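Local coordinates for protein fimbrial subunit type 1 (Actinomyces oris, PDB 3UXF) that forms the major structural subunit of the type 1 fimbriae, the cell-wall-anchored surface fibres of this Gram-positive oral bacterium, at residues I150-M161 against Y172-L182. Sequence-based numbering, arbitrary orientation.
Sequences IPAEDFVVTLPM and YNVHVYPKNTL
Phe155, Val157 and Leu159 pack against Val174, Val176 and Pro178 between the two sheets of the beta sandwich in the N-terminal pilin domain. Strand 155-159 edges one sheet, bonded to strand 136-144, and strand 170-176 belongs to the other; the axes of 155-159 and 173-176 run nearly antiparallel, 7.8 Å apart at closest. The Phe155 ring meets Val176 at a slant, Phe155 CZ 3.5 Å from Val176 CG2, while the neighbouring CE2 meets Pro178 CB. With CG set between the backbone N and the carbonyl carbon (chi1 65°), the ring reaches inward to this pair. Val157 slides past Val174 in the opposite direction, CG2 touching CG1, and Leu159 CD1 presses on Val174 CG2; Met161 SD reaches Val174 CG1 at 3.7 Å. Strand 44-48 contributes Leu45 and Val47 to the same layer.

At one end, the cis-proline Pro160 lays CB over the centre of the Tyr172 ring face, a CH-pi contact 3.8 Å from the centroid. At the other, the backbones join in a single bridge at Ala152 and Asn180: Glu153 N donates to Lys179 O, and Thr181 N to Pro151 O (2.8 Å). Alongside, the side chains of Glu153 and Thr181 slide past each other in opposite directions, Glu153 CG meeting Thr181 CG2. Between the bridge and the Phe155-Pro178 packing, one water donates to Glu153 O at 2.8 Å and accepts from Lys179 N at 3.0 Å.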
# COMPACT_ATOMS: atom_id res chain seq x y z
N ILE A 150 2.65 11.16 -7.36
CA ILE A 150 1.31 11.63 -7.66
C ILE A 150 1.32 13.10 -8.16
O ILE A 150 1.85 13.95 -7.47
CB ILE A 150 0.43 11.56 -6.40
CG1 ILE A 150 0.33 10.09 -5.94
CG2 ILE A 150 -0.99 12.06 -6.69
CD1 ILE A 150 -0.24 9.95 -4.55
N PRO A 151 0.73 13.36 -9.34
CA PRO A 151 0.78 14.75 -9.84
C PRO A 151 -0.03 15.70 -8.98
O PRO A 151 -1.06 15.34 -8.40
CB PRO A 151 0.08 14.66 -11.20
CG PRO A 151 0.07 13.25 -11.57
CD PRO A 151 0.04 12.48 -10.28
N ALA A 152 0.45 16.94 -8.93
CA ALA A 152 -0.36 18.02 -8.37
C ALA A 152 -1.55 18.41 -9.26
O ALA A 152 -1.50 18.26 -10.49
CB ALA A 152 0.53 19.26 -8.12
N GLU A 153 -2.60 18.95 -8.65
CA GLU A 153 -3.70 19.51 -9.42
C GLU A 153 -3.29 20.85 -9.99
O GLU A 153 -2.60 21.58 -9.31
CB GLU A 153 -4.91 19.75 -8.52
CG GLU A 153 -5.54 18.45 -8.04
CD GLU A 153 -6.95 18.63 -7.50
OE1 GLU A 153 -7.23 19.70 -6.88
OE2 GLU A 153 -7.77 17.69 -7.69
N ASP A 154 -3.71 21.14 -11.21
CA ASP A 154 -3.48 22.47 -11.79
C ASP A 154 -4.14 23.53 -10.91
O ASP A 154 -5.21 23.31 -10.30
CB ASP A 154 -4.10 22.59 -13.19
CG ASP A 154 -3.41 21.75 -14.25
OD1 ASP A 154 -2.34 21.16 -14.01
OD2 ASP A 154 -3.96 21.73 -15.38
N PHE A 155 -3.56 24.73 -10.91
CA PHE A 155 -4.14 25.79 -10.12
C PHE A 155 -3.74 27.14 -10.68
O PHE A 155 -2.84 27.22 -11.54
CB PHE A 155 -3.73 25.64 -8.65
CG PHE A 155 -2.26 25.81 -8.39
CD1 PHE A 155 -1.75 27.05 -8.00
CD2 PHE A 155 -1.39 24.74 -8.51
CE1 PHE A 155 -0.41 27.22 -7.76
CE2 PHE A 155 -0.05 24.89 -8.26
CZ PHE A 155 0.45 26.15 -7.89
N VAL A 156 -4.46 28.17 -10.25
CA VAL A 156 -4.20 29.53 -10.69
C VAL A 156 -3.65 30.31 -9.51
O VAL A 156 -4.15 30.18 -8.38
CB VAL A 156 -5.49 30.19 -11.17
CG1 VAL A 156 -5.25 31.69 -11.48
CG2 VAL A 156 -6.00 29.49 -12.41
N VAL A 157 -2.62 31.12 -9.76
CA VAL A 157 -2.04 31.95 -8.72
C VAL A 157 -1.93 33.38 -9.24
O VAL A 157 -1.80 33.58 -10.46
CB VAL A 157 -0.68 31.39 -8.30
CG1 VAL A 157 0.35 31.51 -9.42
CG2 VAL A 157 -0.21 32.03 -7.01
N THR A 158 -2.02 34.36 -8.36
CA THR A 158 -1.76 35.74 -8.74
C THR A 158 -0.46 36.21 -8.08
O THR A 158 -0.19 35.87 -6.93
CB THR A 158 -2.91 36.70 -8.35
OG1 THR A 158 -3.14 36.74 -6.93
CG2 THR A 158 -4.21 36.24 -8.99
N LEU A 159 0.31 37.01 -8.82
CA LEU A 159 1.45 37.74 -8.26
C LEU A 159 1.12 39.20 -8.47
O LEU A 159 1.06 39.65 -9.61
CB LEU A 159 2.68 37.45 -9.09
CG LEU A 159 3.51 36.17 -8.88
CD1 LEU A 159 2.98 35.08 -7.88
CD2 LEU A 159 4.19 35.64 -10.15
N PRO A 160 0.92 39.97 -7.38
CA PRO A 160 0.93 39.56 -5.97
C PRO A 160 -0.39 38.96 -5.53
O PRO A 160 -1.36 38.88 -6.31
CB PRO A 160 1.14 40.90 -5.24
CG PRO A 160 0.37 41.89 -6.14
CD PRO A 160 0.57 41.39 -7.55
N MET A 161 -0.42 38.51 -4.27
CA MET A 161 -1.61 38.11 -3.56
C MET A 161 -1.76 39.08 -2.43
O MET A 161 -0.76 39.60 -1.95
CB MET A 161 -1.40 36.73 -2.90
CG MET A 161 -1.58 35.57 -3.84
SD MET A 161 -1.38 34.07 -2.87
CE MET A 161 -2.82 34.19 -1.83
N TYR A 172 4.34 39.93 -3.03
CA TYR A 172 4.87 39.70 -4.37
C TYR A 172 5.75 38.45 -4.46
O TYR A 172 6.21 38.10 -5.54
CB TYR A 172 5.65 40.92 -4.85
CG TYR A 172 4.81 42.16 -5.06
CD1 TYR A 172 4.31 42.49 -6.31
CD2 TYR A 172 4.51 43.01 -4.00
CE1 TYR A 172 3.54 43.61 -6.50
CE2 TYR A 172 3.74 44.14 -4.19
CZ TYR A 172 3.26 44.44 -5.44
OH TYR A 172 2.50 45.56 -5.64
N ASN A 173 6.00 37.81 -3.33
CA ASN A 173 6.80 36.60 -3.30
C ASN A 173 5.93 35.48 -2.78
O ASN A 173 5.88 35.21 -1.58
CB ASN A 173 8.03 36.80 -2.41
CG ASN A 173 8.92 37.92 -2.90
OD1 ASN A 173 9.00 38.98 -2.29
ND2 ASN A 173 9.58 37.70 -4.02
N VAL A 174 5.17 34.88 -3.69
CA VAL A 174 4.15 33.91 -3.33
C VAL A 174 4.67 32.49 -3.22
O VAL A 174 5.45 32.03 -4.05
CB VAL A 174 2.98 33.97 -4.33
CG1 VAL A 174 1.93 32.94 -3.98
CG2 VAL A 174 2.38 35.37 -4.34
N HIS A 175 4.22 31.80 -2.18
CA HIS A 175 4.56 30.41 -1.96
C HIS A 175 3.28 29.60 -2.04
O HIS A 175 2.28 29.94 -1.42
CB HIS A 175 5.20 30.22 -0.58
CG HIS A 175 6.59 30.76 -0.49
ND1 HIS A 175 7.70 29.95 -0.47
CD2 HIS A 175 7.05 32.04 -0.43
CE1 HIS A 175 8.79 30.70 -0.39
NE2 HIS A 175 8.42 31.97 -0.37
N VAL A 176 3.31 28.52 -2.81
CA VAL A 176 2.14 27.68 -2.96
C VAL A 176 2.47 26.22 -2.68
O VAL A 176 3.54 25.73 -3.04
CB VAL A 176 1.50 27.82 -4.35
CG1 VAL A 176 0.85 29.19 -4.50
CG2 VAL A 176 2.53 27.60 -5.44
N TYR A 177 1.54 25.53 -2.02
CA TYR A 177 1.68 24.12 -1.71
C TYR A 177 0.55 23.37 -2.39
O TYR A 177 -0.52 23.19 -1.82
CB TYR A 177 1.62 23.90 -0.19
CG TYR A 177 2.71 24.61 0.57
CD1 TYR A 177 3.82 23.92 1.04
CD2 TYR A 177 2.63 25.97 0.82
CE1 TYR A 177 4.82 24.57 1.74
CE2 TYR A 177 3.62 26.63 1.52
CZ TYR A 177 4.71 25.93 1.98
OH TYR A 177 5.70 26.58 2.67
N PRO A 178 0.79 22.95 -3.63
CA PRO A 178 -0.25 22.30 -4.43
C PRO A 178 -0.73 20.98 -3.84
O PRO A 178 -0.01 20.31 -3.11
CB PRO A 178 0.44 22.05 -5.78
CG PRO A 178 1.88 22.08 -5.48
CD PRO A 178 2.07 23.02 -4.34
N LYS A 179 -1.97 20.63 -4.16
CA LYS A 179 -2.60 19.42 -3.68
C LYS A 179 -2.41 18.26 -4.65
O LYS A 179 -2.51 18.43 -5.87
CB LYS A 179 -4.11 19.69 -3.50
CG LYS A 179 -4.93 18.47 -3.03
CD LYS A 179 -6.45 18.69 -3.20
CE LYS A 179 -7.14 19.03 -1.88
NZ LYS A 179 -6.90 18.01 -0.81
N ASN A 180 -2.19 17.05 -4.11
CA ASN A 180 -2.19 15.87 -4.95
C ASN A 180 -3.51 15.58 -5.64
O ASN A 180 -4.59 15.69 -5.03
CB ASN A 180 -1.82 14.66 -4.11
CG ASN A 180 -0.36 14.57 -3.82
OD1 ASN A 180 0.47 15.25 -4.44
ND2 ASN A 180 0.00 13.66 -2.92
N THR A 181 -3.46 15.15 -6.89
CA THR A 181 -4.66 14.77 -7.60
C THR A 181 -5.26 13.48 -7.08
O THR A 181 -6.44 13.22 -7.31
CB THR A 181 -4.37 14.51 -9.09
OG1 THR A 181 -3.28 13.60 -9.22
CG2 THR A 181 -4.03 15.83 -9.79
N LEU A 182 -4.43 12.67 -6.44
CA LEU A 182 -4.90 11.37 -5.92
C LEU A 182 -4.57 11.28 -4.46
O LEU A 182 -3.45 11.58 -4.06
CB LEU A 182 -4.20 10.21 -6.65
CG LEU A 182 -4.36 10.19 -8.17
CD1 LEU A 182 -3.53 9.07 -8.80
CD2 LEU A 182 -5.83 10.04 -8.60
O HOH W 1 -2.93 22.11 -6.55